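Local coordinates for protein HAD superfamily hydrolase (Brucella suis biovar 1, PDB 6NQ4) that probably acts as a phosphatase of the haloacid dehalogenase superfamily, a hydrolase that holds a sodium ion in its metal site, at residues R28-T33 / L61-K67; R171-F177 / Y203-R209; G68-I72 / A227-R232; P116-F120 / E143-V147. All blocks are in the same frame, centred on the assembly; numbering follows the deposited sequence. Where two conformers were deposited one is given.

Interaction 1 (R28-T33 / L61-K67); sequences RLDDLT and LQRARAK
A bidentate salt bridge between Asp30 and Arg63, laid over a small apolar patch, fastens the loop before strand 38-41 to the C-terminal half of helix 55-66. Arg63 grips the carboxylate side-on: NE reaches Asp30 OD2 at 2.8 Å, nearly straight at 171°, while Arg63 NH2 reaches Asp30 OD1 at 2.9 Å. OD2 is met on its syn lone pair, and the two flat groups are nearly coplanar, 20° apart, which fixes the rotation of both. The bend of the arginine chain at chi3 (-54°) turns NE and NH2 together toward the acid. Arg28 adds a second positive group: its guanidinium has Asp30 OD2 over its centre, with no N-H aimed at the oxygen, and its NH1 lies 3.7 Å from Arg63 NE over one face of that guanidinium. The shared carboxylate probably offsets this closeness of like charges. Lys67 NZ makes a long ion pair with Asp30 OD2 at 3.7 Å, and one water links NZ to Asp30 O. Beneath the charges, Thr33 CG2 meets Ala64 CB at 4.1 Å, and Leu29 CD2 touches Leu61 CD2 and Ala64 CB, both at 4.4 Å. Arg63 NH2 also pairs with the terminal carboxylate of Val304, so the C-terminus joins the network. The arrangement is a four-residue salt-bridge network on a helix that flanks the parallel sheet of the Rossmann-like HAD core.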
loop_
_atom_site.group_PDB
_atom_site.type_symbol
_atom_site.label_atom_id
_atom_site.label_comp_id
_atom_site.label_asym_id
_atom_site.label_seq_id
_atom_site.Cartn_x
_atom_site.Cartn_y
_atom_site.Cartn_z
ATOM N N ARG A 28 12.190 -18.039 -11.540
ATOM C CA ARG A 28 10.882 -17.446 -11.758
ATOM C C ARG A 28 9.987 -17.837 -10.592
ATOM O O ARG A 28 10.341 -18.689 -9.777
ATOM C CB ARG A 28 10.290 -17.860 -13.111
ATOM C CG ARG A 28 10.168 -19.359 -13.337
ATOM C CD ARG A 28 9.701 -19.660 -14.774
ATOM N NE ARG A 28 9.252 -21.043 -14.909
ATOM C CZ ARG A 28 8.339 -21.467 -15.779
ATOM N NH1 ARG A 28 7.755 -20.620 -16.619
ATOM N NH2 ARG A 28 8.006 -22.751 -15.802
ATOM N N LEU A 29 8.817 -17.194 -10.516
ATOM C CA LEU A 29 7.891 -17.466 -9.418
ATOM C C LEU A 29 7.501 -18.942 -9.362
ATOM O O LEU A 29 7.300 -19.499 -8.271
ATOM C CB LEU A 29 6.657 -16.578 -9.578
ATOM C CG LEU A 29 5.555 -16.778 -8.541
ATOM C CD1 LEU A 29 6.066 -16.482 -7.130
ATOM C CD2 LEU A 29 4.361 -15.910 -8.872
ATOM N N ASP A 30 7.407 -19.594 -10.521
ATOM C CA ASP A 30 7.008 -20.997 -10.583
ATOM C C ASP A 30 7.938 -21.909 -9.796
ATOM O O ASP A 30 7.536 -23.019 -9.433
ATOM C CB ASP A 30 7.010 -21.473 -12.036
ATOM C CG ASP A 30 6.283 -20.532 -12.968
ATOM O OD1 ASP A 30 6.473 -19.298 -12.854
ATOM O OD2 ASP A 30 5.536 -21.036 -13.833
ATOM N N ASP A 31 9.174 -21.486 -9.542
ATOM C CA ASP A 31 10.092 -22.324 -8.782
ATOM C C ASP A 31 9.804 -22.314 -7.286
ATOM O O ASP A 31 10.442 -23.070 -6.541
ATOM C CB ASP A 31 11.523 -21.877 -9.047
ATOM C CG ASP A 31 11.918 -22.037 -10.509
ATOM O OD1 ASP A 31 11.499 -23.033 -11.147
ATOM O OD2 ASP A 31 12.638 -21.161 -11.024
ATOM N N LEU A 32 8.855 -21.490 -6.840
ATOM C CA LEU A 32 8.508 -21.361 -5.429
ATOM C C LEU A 32 7.099 -21.818 -5.098
ATOM O O LEU A 32 6.830 -22.138 -3.934
ATOM C CB LEU A 32 8.634 -19.894 -4.982
ATOM C CG LEU A 32 10.006 -19.219 -5.084
ATOM C CD1 LEU A 32 9.920 -17.765 -4.634
ATOM C CD2 LEU A 32 11.019 -19.978 -4.241
ATOM N N THR A 33 6.193 -21.842 -6.077
ATOM C CA THR A 33 4.771 -21.947 -5.777
ATOM C C THR A 33 4.335 -23.335 -5.322
ATOM O O THR A 33 3.233 -23.451 -4.776
ATOM C CB THR A 33 3.911 -21.432 -6.942
ATOM O OG1 THR A 33 4.326 -22.044 -8.167
ATOM C CG2 THR A 33 4.010 -19.911 -7.071
ATOM N N LEU A 61 1.664 -14.396 -12.347
ATOM C CA LEU A 61 0.505 -14.527 -11.469
ATOM C C LEU A 61 -0.564 -15.430 -12.084
ATOM O O LEU A 61 -1.164 -16.251 -11.381
ATOM C CB LEU A 61 -0.038 -13.138 -11.117
ATOM C CG LEU A 61 0.940 -12.261 -10.327
ATOM C CD1 LEU A 61 0.376 -10.875 -10.198
ATOM C CD2 LEU A 61 1.265 -12.835 -8.937
ATOM N N GLN A 62 -0.829 -15.284 -13.388
ATOM C CA GLN A 62 -1.780 -16.180 -14.048
ATOM C C GLN A 62 -1.366 -17.638 -13.904
ATOM O O GLN A 62 -2.206 -18.508 -13.632
ATOM C CB GLN A 62 -1.918 -15.819 -15.530
ATOM C CG GLN A 62 -2.618 -14.497 -15.797
ATOM C CD GLN A 62 -2.494 -14.109 -17.260
ATOM O OE1 GLN A 62 -1.436 -14.286 -17.867
ATOM N NE2 GLN A 62 -3.576 -13.603 -17.839
ATOM N N ARG A 63 -0.078 -17.930 -14.110
ATOM C CA ARG A 63 0.379 -19.312 -14.026
ATOM C C ARG A 63 0.209 -19.859 -12.617
ATOM O O ARG A 63 -0.182 -21.019 -12.436
ATOM C CB ARG A 63 1.835 -19.418 -14.482
ATOM C CG ARG A 63 2.057 -19.185 -15.987
ATOM C CD ARG A 63 3.408 -19.730 -16.474
ATOM N NE ARG A 63 4.521 -19.197 -15.693
ATOM C CZ ARG A 63 5.052 -17.989 -15.876
ATOM N NH1 ARG A 63 4.582 -17.192 -16.828
ATOM N NH2 ARG A 63 6.054 -17.578 -15.107
ATOM N N ALA A 64 0.477 -19.030 -11.608
ATOM C CA ALA A 64 0.275 -19.469 -10.232
ATOM C C ALA A 64 -1.193 -19.786 -9.959
ATOM O O ALA A 64 -1.506 -20.808 -9.335
ATOM C CB ALA A 64 0.819 -18.429 -9.252
ATOM N N ARG A 65 -2.111 -18.928 -10.416
ATOM C CA ARG A 65 -3.532 -19.201 -10.197
ATOM C C ARG A 65 -3.969 -20.462 -10.927
ATOM O O ARG A 65 -4.841 -21.198 -10.449
ATOM C CB ARG A 65 -4.374 -18.019 -10.669
ATOM C CG ARG A 65 -4.192 -16.785 -9.847
ATOM C CD ARG A 65 -5.252 -15.740 -10.172
ATOM N NE ARG A 65 -6.566 -16.090 -9.623
ATOM C CZ ARG A 65 -7.676 -16.291 -10.333
ATOM N NH1 ARG A 65 -7.658 -16.208 -11.656
ATOM N NH2 ARG A 65 -8.814 -16.578 -9.713
ATOM N N ALA A 66 -3.381 -20.727 -12.097
ATOM C CA ALA A 66 -3.725 -21.935 -12.835
ATOM C C ALA A 66 -3.291 -23.191 -12.099
ATOM O O ALA A 66 -3.818 -24.274 -12.382
ATOM C CB ALA A 66 -3.097 -21.900 -14.230
ATOM N N LYS A 67 -2.351 -23.070 -11.160
ATOM C CA LYS A 67 -1.914 -24.185 -10.331
ATOM C C LYS A 67 -2.530 -24.136 -8.934
ATOM O O LYS A 67 -2.008 -24.763 -8.007
ATOM C CB LYS A 67 -0.386 -24.247 -10.274
ATOM C CG LYS A 67 0.289 -24.390 -11.646
ATOM C CD LYS A 67 1.788 -24.659 -11.503
ATOM C CE LYS A 67 2.621 -23.474 -11.972
ATOM N NZ LYS A 67 4.075 -23.640 -11.663
HETATM O O HOH W 1 5.901 -25.501 -10.272
HETATM O O HOH W 2 3.513 -20.917 -10.487
#

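Interaction 2 (R171-F177 / Y203-R209); sequences RSRNLPF and YGQLGGR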
loop_
_atom_site.group_PDB
_atom_site.type_symbol
_atom_site.label_atom_id
_atom_site.label_comp_id
_atom_site.label_asym_id
_atom_site.label_seq_id
_atom_site.Cartn_x
_atom_site.Cartn_y
_atom_site.Cartn_z
ATOM N N ARG A 171 -0.844 20.119 14.317
ATOM C CA ARG A 171 -0.160 19.538 15.463
ATOM C C ARG A 171 -0.398 20.372 16.717
ATOM O O ARG A 171 -0.632 19.825 17.801
ATOM C CB ARG A 171 1.330 19.403 15.143
ATOM C CG ARG A 171 2.110 18.501 16.097
ATOM C CD ARG A 171 2.648 19.256 17.292
ATOM N NE ARG A 171 3.008 18.329 18.356
ATOM C CZ ARG A 171 3.485 18.692 19.538
ATOM N NH1 ARG A 171 3.669 19.980 19.812
ATOM N NH2 ARG A 171 3.780 17.768 20.440
ATOM N N SER A 172 -0.371 21.701 16.585
ATOM C CA SER A 172 -0.603 22.567 17.737
ATOM C C SER A 172 -2.011 22.435 18.290
ATOM O O SER A 172 -2.240 22.782 19.457
ATOM C CB SER A 172 -0.323 24.024 17.374
ATOM O OG SER A 172 1.059 24.200 17.136
ATOM N N ARG A 173 -2.955 21.940 17.484
ATOM C CA ARG A 173 -4.310 21.680 17.950
ATOM C C ARG A 173 -4.494 20.241 18.398
ATOM O O ARG A 173 -5.619 19.835 18.708
ATOM C CB ARG A 173 -5.335 22.051 16.879
ATOM C CG ARG A 173 -5.415 23.551 16.652
ATOM C CD ARG A 173 -6.267 23.873 15.450
ATOM N NE ARG A 173 -7.601 23.289 15.586
ATOM C CZ ARG A 173 -8.385 22.970 14.564
ATOM N NH1 ARG A 173 -7.970 23.176 13.323
ATOM N NH2 ARG A 173 -9.583 22.433 14.779
ATOM N N ASN A 174 -3.412 19.468 18.447
ATOM C CA ASN A 174 -3.436 18.096 18.945
ATOM C C ASN A 174 -4.384 17.210 18.142
ATOM O O ASN A 174 -5.005 16.304 18.697
ATOM C CB ASN A 174 -3.795 18.058 20.437
ATOM C CG ASN A 174 -3.487 16.727 21.077
ATOM O OD1 ASN A 174 -2.488 16.102 20.760
ATOM N ND2 ASN A 174 -4.351 16.282 21.978
ATOM N N LEU A 175 -4.493 17.449 16.816
ATOM C CA LEU A 175 -5.442 16.640 16.060
ATOM C C LEU A 175 -4.830 15.282 15.719
ATOM O O LEU A 175 -3.654 15.199 15.364
ATOM C CB LEU A 175 -5.850 17.352 14.766
ATOM C CG LEU A 175 -6.545 18.709 14.947
ATOM C CD1 LEU A 175 -7.078 19.228 13.623
ATOM C CD2 LEU A 175 -7.670 18.620 15.965
ATOM N N PRO A 176 -5.603 14.209 15.805
ATOM C CA PRO A 176 -5.103 12.914 15.344
ATOM C C PRO A 176 -5.063 12.899 13.824
ATOM O O PRO A 176 -5.905 13.506 13.152
ATOM C CB PRO A 176 -6.139 11.921 15.884
ATOM C CG PRO A 176 -7.397 12.712 15.995
ATOM C CD PRO A 176 -6.986 14.132 16.318
ATOM N N PHE A 177 -4.066 12.202 13.285
ATOM C CA PHE A 177 -3.748 12.228 11.855
ATOM C C PHE A 177 -3.791 10.797 11.333
ATOM O O PHE A 177 -2.872 10.018 11.587
ATOM C CB PHE A 177 -2.346 12.825 11.698
ATOM C CG PHE A 177 -1.896 13.119 10.275
ATOM C CD1 PHE A 177 -1.439 12.109 9.431
ATOM C CD2 PHE A 177 -1.813 14.435 9.834
ATOM C CE1 PHE A 177 -0.955 12.405 8.148
ATOM C CE2 PHE A 177 -1.340 14.737 8.559
ATOM C CZ PHE A 177 -0.913 13.722 7.717
ATOM N N TYR A 203 4.547 14.830 10.225
ATOM C CA TYR A 203 3.677 15.081 11.364
ATOM C C TYR A 203 4.206 14.395 12.612
ATOM O O TYR A 203 4.231 14.991 13.692
ATOM C CB TYR A 203 2.263 14.607 11.043
ATOM C CG TYR A 203 1.175 15.197 11.929
ATOM C CD1 TYR A 203 0.827 16.544 11.831
ATOM C CD2 TYR A 203 0.468 14.408 12.845
ATOM C CE1 TYR A 203 -0.183 17.095 12.611
ATOM C CE2 TYR A 203 -0.545 14.961 13.640
ATOM C CZ TYR A 203 -0.867 16.306 13.510
ATOM O OH TYR A 203 -1.873 16.857 14.266
ATOM N N GLY A 204 4.653 13.147 12.478
ATOM C CA GLY A 204 5.253 12.460 13.613
ATOM C C GLY A 204 6.500 13.152 14.127
ATOM O O GLY A 204 6.730 13.218 15.335
ATOM N N GLN A 205 7.325 13.678 13.221
ATOM C CA GLN A 205 8.542 14.372 13.639
ATOM C C GLN A 205 8.219 15.644 14.417
ATOM O O GLN A 205 8.998 16.063 15.280
ATOM C CB GLN A 205 9.402 14.676 12.405
ATOM C CG GLN A 205 10.736 15.378 12.684
ATOM C CD GLN A 205 11.840 14.433 13.144
ATOM O OE1 GLN A 205 11.755 13.214 12.974
ATOM N NE2 GLN A 205 12.890 15.001 13.728
ATOM N N LEU A 206 7.074 16.268 14.129
ATOM C CA LEU A 206 6.609 17.408 14.911
ATOM C C LEU A 206 6.068 16.997 16.275
ATOM O O LEU A 206 5.769 17.875 17.093
ATOM C CB LEU A 206 5.510 18.169 14.145
ATOM C CG LEU A 206 5.896 18.830 12.821
ATOM C CD1 LEU A 206 4.656 19.329 12.085
ATOM C CD2 LEU A 206 6.901 19.975 13.065
ATOM N N GLY A 207 5.947 15.697 16.550
ATOM C CA GLY A 207 5.333 15.244 17.789
ATOM C C GLY A 207 3.857 14.932 17.683
ATOM O O GLY A 207 3.208 14.715 18.717
ATOM N N GLY A 208 3.301 14.894 16.464
ATOM C CA GLY A 208 1.884 14.605 16.309
ATOM C C GLY A 208 1.582 13.114 16.319
ATOM O O GLY A 208 2.431 12.269 16.037
ATOM N N ARG A 209 0.339 12.780 16.661
ATOM C CA ARG A 209 -0.103 11.392 16.699
ATOM C C ARG A 209 -0.576 10.962 15.319
ATOM O O ARG A 209 -1.438 11.617 14.723
ATOM C CB ARG A 209 -1.268 11.257 17.674
ATOM C CG ARG A 209 -1.873 9.857 17.760
ATOM C CD ARG A 209 -2.791 9.715 18.971
ATOM N NE ARG A 209 -3.626 8.512 18.933
ATOM C CZ ARG A 209 -4.953 8.525 18.828
ATOM N NH1 ARG A 209 -5.605 9.679 18.755
ATOM N NH2 ARG A 209 -5.632 7.386 18.806
HETATM O O HOH W 3 -1.666 14.817 17.271
#
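Tyr203 and Phe177 both hold CG anti to the backbone N (chi1 -161° and -172°), and these torsions lay the two rings over one another as an offset stack. Their centroids are 4.7 Å apart and the planes 26° from parallel; Phe177 CD2 lies above the centre of the tyrosine ring, while Phe177 CB presses on Tyr203 CE2 at 3.4 Å. The phenol then runs on to the neighbouring turn, where Tyr203 OH donates to Leu175 O at 2.7 Å. Water 3 gives that carbonyl a second donor and carries the link to Arg209 N. Both segments leave a helix through a Schellman motif, with Asn174 and Gly207 at positive phi, and each enters a strand of the parallel five-stranded sheet, as in repeated alpha-beta units. The backbones join where Phe177 N donates to Arg209 O at 3.1 Å in a bent bond. The Arg171 chain, in the conformer described, lies along the second helix end: its CB rests on Tyr203 CE1 at 3.7 Å and its CG on Leu206 CB at 3.9 Å. Leu206 O sits over one guanidinium face, 3.1 Å from Arg171 NE but at too poor an angle for a hydrogen bond.

Interaction 3 (G68-I72 / A227-R232); sequences GVTII and AVESIR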
loop_
_atom_site.group_PDB
_atom_site.type_symbol
_atom_site.label_atom_id
_atom_site.label_comp_id
_atom_site.label_asym_id
_atom_site.label_seq_id
_atom_site.Cartn_x
_atom_site.Cartn_y
_atom_site.Cartn_z
ATOM N N GLY A 68 -3.622 -23.390 -8.766
ATOM C CA GLY A 68 -4.394 -23.396 -7.538
ATOM C C GLY A 68 -3.902 -22.481 -6.440
ATOM O O GLY A 68 -4.324 -22.643 -5.288
ATOM N N VAL A 69 -3.007 -21.547 -6.741
ATOM C CA VAL A 69 -2.512 -20.608 -5.744
ATOM C C VAL A 69 -3.430 -19.389 -5.742
ATOM O O VAL A 69 -3.691 -18.794 -6.792
ATOM C CB VAL A 69 -1.053 -20.215 -6.043
ATOM C CG1 VAL A 69 -0.532 -19.216 -5.004
ATOM C CG2 VAL A 69 -0.160 -21.448 -6.081
ATOM N N THR A 70 -3.939 -19.020 -4.568
ATOM C CA THR A 70 -4.785 -17.832 -4.453
ATOM C C THR A 70 -3.910 -16.579 -4.429
ATOM O O THR A 70 -2.916 -16.529 -3.698
ATOM C CB THR A 70 -5.632 -17.911 -3.179
ATOM O OG1 THR A 70 -6.417 -19.104 -3.223
ATOM C CG2 THR A 70 -6.579 -16.718 -3.057
ATOM N N ILE A 71 -4.276 -15.563 -5.220
ATOM C CA ILE A 71 -3.497 -14.327 -5.327
ATOM C C ILE A 71 -4.298 -13.183 -4.717
ATOM O O ILE A 71 -5.362 -12.814 -5.229
ATOM C CB ILE A 71 -3.166 -13.978 -6.787
ATOM C CG1 ILE A 71 -2.419 -15.110 -7.495
ATOM C CG2 ILE A 71 -2.353 -12.679 -6.848
ATOM C CD1 ILE A 71 -1.142 -15.527 -6.849
ATOM N N ILE A 72 -3.768 -12.586 -3.657
ATOM C CA ILE A 72 -4.296 -11.339 -3.126
ATOM C C ILE A 72 -3.297 -10.257 -3.487
ATOM O O ILE A 72 -2.142 -10.320 -3.059
ATOM C CB ILE A 72 -4.478 -11.385 -1.599
ATOM C CG1 ILE A 72 -5.170 -12.674 -1.144
ATOM C CG2 ILE A 72 -5.215 -10.119 -1.114
ATOM C CD1 ILE A 72 -6.590 -12.890 -1.643
ATOM N N ALA A 227 -9.352 -12.500 3.492
ATOM C CA ALA A 227 -9.733 -12.694 2.098
ATOM C C ALA A 227 -9.339 -14.083 1.601
ATOM O O ALA A 227 -10.155 -14.773 0.980
ATOM C CB ALA A 227 -9.141 -11.580 1.229
ATOM N N VAL A 228 -8.097 -14.520 1.871
ATOM C CA VAL A 228 -7.656 -15.854 1.456
ATOM C C VAL A 228 -8.502 -16.932 2.117
ATOM O O VAL A 228 -8.873 -17.931 1.493
ATOM C CB VAL A 228 -6.173 -16.070 1.801
ATOM C CG1 VAL A 228 -5.770 -17.507 1.455
ATOM C CG2 VAL A 228 -5.302 -15.101 1.095
ATOM N N GLU A 229 -8.760 -16.771 3.421
ATOM C CA GLU A 229 -9.464 -17.823 4.142
ATOM C C GLU A 229 -10.892 -17.948 3.647
ATOM O O GLU A 229 -11.429 -19.064 3.545
ATOM C CB GLU A 229 -9.382 -17.578 5.648
ATOM C CG GLU A 229 -7.952 -17.764 6.147
ATOM C CD GLU A 229 -7.804 -17.698 7.642
ATOM O OE1 GLU A 229 -8.590 -16.967 8.295
ATOM O OE2 GLU A 229 -6.882 -18.372 8.157
ATOM N N SER A 230 -11.503 -16.831 3.280
ATOM C CA SER A 230 -12.836 -16.909 2.701
ATOM C C SER A 230 -12.799 -17.563 1.325
ATOM O O SER A 230 -13.639 -18.415 1.022
ATOM C CB SER A 230 -13.477 -15.525 2.637
ATOM O OG SER A 230 -14.800 -15.637 2.144
ATOM N N ILE A 231 -11.823 -17.189 0.489
ATOM C CA ILE A 231 -11.708 -17.757 -0.854
ATOM C C ILE A 231 -11.435 -19.254 -0.792
ATOM O O ILE A 231 -12.041 -20.039 -1.527
ATOM C CB ILE A 231 -10.626 -17.012 -1.662
ATOM C CG1 ILE A 231 -11.108 -15.605 -2.006
ATOM C CG2 ILE A 231 -10.254 -17.787 -2.934
ATOM C CD1 ILE A 231 -9.998 -14.672 -2.333
ATOM N N ARG A 232 -10.539 -19.679 0.102
ATOM C CA ARG A 232 -10.110 -21.071 0.128
ATOM C C ARG A 232 -10.984 -21.955 1.008
ATOM O O ARG A 232 -10.857 -23.184 0.950
ATOM C CB ARG A 232 -8.625 -21.171 0.504
ATOM C CG ARG A 232 -7.704 -20.515 -0.544
ATOM C CD ARG A 232 -6.226 -20.784 -0.293
ATOM N NE ARG A 232 -5.880 -22.179 -0.543
ATOM C CZ ARG A 232 -5.607 -22.672 -1.746
ATOM N NH1 ARG A 232 -5.656 -21.888 -2.818
ATOM N NH2 ARG A 232 -5.294 -23.955 -1.880
HETATM O O HOH W 4 -5.508 -25.260 -4.378
#
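Arg232, at the end of helix 218-232, reaches across to Thr70 and Gly68 at the start of strand 70-75, a helix-on-sheet contact of the Rossmann-like HAD core. Strand 70-72 and helix 227-232 run roughly antiparallel, at 150°, with their axes 9.3 Å apart. From CB the arginine chain leaves with CG beside the backbone N, and CG comes to 3.3 Å from Thr70 OG1. CD follows along the same hydroxyl as the threonine and arginine side chains pass in opposite directions. A bend at chi3 (70°) then brings the guanidinium edge-on to the beginning of the strand. There NH1 gives two hydrogen bonds: one to Thr70 OG1 at 2.9 Å, lying in the guanidinium plane, and one to Gly68 O, also at 2.9 Å and tilted somewhat from that plane. NH2 completes the grip through water 4, which accepts from it and donates to Gly68 O. One nitrogen thus ties together the turn at Gly68, where a Schellman motif ends helix 55-66, and the first residue of the strand. Deeper in the interface the contact becomes apolar. Thr70 turns its methyl, CG2, to Ile231 CG2 at 3.8 Å. Val228 packs on Ile72, and also on Ala38 and Phe40 of strand 38-41, so the helix spans adjacent strands. At the far end of the contact the Ile72 side chain slides past that of Ile231 in the opposite direction, and its CD1 lies 4.1 Å from Ala227 CB and 3.9 Å from Ile231 CD1.

Interaction 4 (P116-F120 / E143-V147); sequences PRRIF and EAAGV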
loop_
_atom_site.group_PDB
_atom_site.type_symbol
_atom_site.label_atom_id
_atom_site.label_comp_id
_atom_site.label_asym_id
_atom_site.label_seq_id
_atom_site.Cartn_x
_atom_site.Cartn_y
_atom_site.Cartn_z
ATOM N N PRO A 116 -12.745 10.873 15.161
ATOM C CA PRO A 116 -13.711 11.979 15.156
ATOM C C PRO A 116 -14.415 12.077 13.811
ATOM O O PRO A 116 -13.816 11.853 12.758
ATOM C CB PRO A 116 -12.833 13.211 15.413
ATOM C CG PRO A 116 -11.574 12.671 16.052
ATOM C CD PRO A 116 -11.366 11.336 15.401
ATOM N N ARG A 117 -15.701 12.427 13.842
ATOM C CA ARG A 117 -16.449 12.417 12.592
ATOM C C ARG A 117 -16.302 13.702 11.781
ATOM O O ARG A 117 -16.561 13.681 10.571
ATOM C CB ARG A 117 -17.917 12.053 12.832
ATOM C CG ARG A 117 -18.728 13.178 13.381
ATOM C CD ARG A 117 -20.166 12.729 13.672
ATOM N NE ARG A 117 -20.802 12.170 12.481
ATOM C CZ ARG A 117 -21.348 12.905 11.519
ATOM N NH1 ARG A 117 -21.333 14.230 11.602
ATOM N NH2 ARG A 117 -21.902 12.317 10.471
ATOM N N ARG A 118 -15.883 14.813 12.397
ATOM C CA ARG A 118 -15.622 16.053 11.668
ATOM C C ARG A 118 -14.164 16.043 11.220
ATOM O O ARG A 118 -13.259 16.264 12.031
ATOM C CB ARG A 118 -15.922 17.255 12.553
ATOM C CG ARG A 118 -17.380 17.309 12.977
ATOM C CD ARG A 118 -17.635 18.393 14.023
ATOM N NE ARG A 118 -17.410 19.728 13.481
ATOM C CZ ARG A 118 -18.257 20.361 12.672
ATOM N NH1 ARG A 118 -19.388 19.778 12.299
ATOM N NH2 ARG A 118 -17.970 21.580 12.229
ATOM N N ILE A 119 -13.945 15.804 9.927
ATOM C CA ILE A 119 -12.646 15.443 9.368
ATOM C C ILE A 119 -12.156 16.527 8.422
ATOM O O ILE A 119 -12.920 17.028 7.593
ATOM C CB ILE A 119 -12.771 14.113 8.598
ATOM C CG1 ILE A 119 -13.001 12.971 9.586
ATOM C CG2 ILE A 119 -11.529 13.877 7.693
ATOM C CD1 ILE A 119 -13.448 11.669 8.919
ATOM N N PHE A 120 -10.864 16.867 8.534
ATOM C CA PHE A 120 -10.166 17.676 7.544
ATOM C C PHE A 120 -9.408 16.741 6.604
ATOM O O PHE A 120 -8.529 15.983 7.043
ATOM C CB PHE A 120 -9.206 18.634 8.246
ATOM C CG PHE A 120 -8.361 19.450 7.315
ATOM C CD1 PHE A 120 -8.936 20.332 6.403
ATOM C CD2 PHE A 120 -6.979 19.338 7.354
ATOM C CE1 PHE A 120 -8.127 21.099 5.558
ATOM C CE2 PHE A 120 -6.174 20.108 6.523
ATOM C CZ PHE A 120 -6.747 20.981 5.627
ATOM N N GLU A 143 -12.595 23.859 11.570
ATOM C CA GLU A 143 -13.719 23.125 12.147
ATOM C C GLU A 143 -13.378 21.690 12.518
ATOM O O GLU A 143 -14.208 21.008 13.129
ATOM C CB GLU A 143 -14.865 23.063 11.128
ATOM C CG GLU A 143 -15.389 24.415 10.707
ATOM C CD GLU A 143 -16.351 24.350 9.524
ATOM O OE1 GLU A 143 -16.037 23.686 8.507
ATOM O OE2 GLU A 143 -17.424 24.982 9.608
ATOM N N ALA A 144 -12.206 21.208 12.141
ATOM C CA ALA A 144 -11.956 19.779 12.170
ATOM C C ALA A 144 -11.599 19.299 13.571
ATOM O O ALA A 144 -10.998 20.022 14.373
ATOM C CB ALA A 144 -10.837 19.433 11.197
ATOM N N ALA A 145 -11.983 18.053 13.858
ATOM C CA ALA A 145 -11.573 17.363 15.072
ATOM C C ALA A 145 -10.583 16.242 14.790
ATOM O O ALA A 145 -9.967 15.720 15.731
ATOM C CB ALA A 145 -12.798 16.800 15.817
ATOM N N GLY A 146 -10.413 15.874 13.526
ATOM C CA GLY A 146 -9.436 14.879 13.136
ATOM C C GLY A 146 -9.012 15.153 11.709
ATOM O O GLY A 146 -9.681 15.891 10.966
ATOM N N VAL A 147 -7.889 14.543 11.322
ATOM C CA VAL A 147 -7.336 14.691 9.980
ATOM C C VAL A 147 -7.263 13.318 9.329
ATOM O O VAL A 147 -6.890 12.337 9.978
ATOM C CB VAL A 147 -5.925 15.315 10.039
ATOM C CG1 VAL A 147 -5.344 15.418 8.645
ATOM C CG2 VAL A 147 -5.970 16.679 10.712
HETATM O O HOH W 5 -15.130 19.983 15.572
#
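Pro116 meets Ala145 at the start of a parallel strand pair: Pro116 CB touches Ala145 CB at 3.6 Å, and its CG rests on the Ala145 carbonyl oxygen. Two residues on, Arg118 makes both backbone and side-chain links. Its carbonyl oxygen accepts from two successive amides, Ala145 N at 2.9 Å and Gly146 N at 3.2 Å; the first bond is the straighter, at 162°. This double grip pins the second segment as it turns into its strand. The Arg118 side chain bends at chi3 to bring the edge of its guanidinium to Glu143 O: NE gives a weak bond to Glu143 O at 3.5 Å, which water 5 supplements by donating to that oxygen and accepting weakly from NE. The guanidinium reaches Glu143 through the aliphatic part, NH2 to CB, and the carboxylate stands beyond salt-bridge range, its OE1 taken by Glu140 N. Ile119 pairs with Gly146, and its CA sends a CA-H...O contact to Gly146 O. That same oxygen accepts from Phe120 N at 2.9 Å, almost straight at 170° and in the carbonyl plane. Phe120 packs CB on Ala144 CB at 3.5 Å; with CG anti to the backbone N (chi1 176°), the ring is carried off toward Leu166 of helix 164-172, only its edge nearing Val147 CG2. Phe120 O in turn receives the CA-H of Val147. Strand 118-122 thus runs parallel beside 146-149 within the five-stranded sheet, consistent with the alpha-beta cap domain of HAD hydrolases.

The four contacts form two groups on the two parallel sheets. Interactions 1 and 3 both belong to the core with the six-stranded sheet, their centres 14 Å apart: helix 55-66 of the first runs through the turn at Gly68 into strand 70-75 of the second, with Ala64 O 3.1 Å from Val69 N. Interactions 2 and 4 share the five-stranded sheet, centres 13 Å apart, where Pro176 O and Val147 N are 2.9 Å apart, a probable hydrogen bond between adjacent strands. The groups stay apart, interactions 2 and 3 about 24 Å between nearest atoms. The sodium ion, at Asp42, Trp44 and Asp246, lies about 12 Å from the Leu61 side chain of interaction 1.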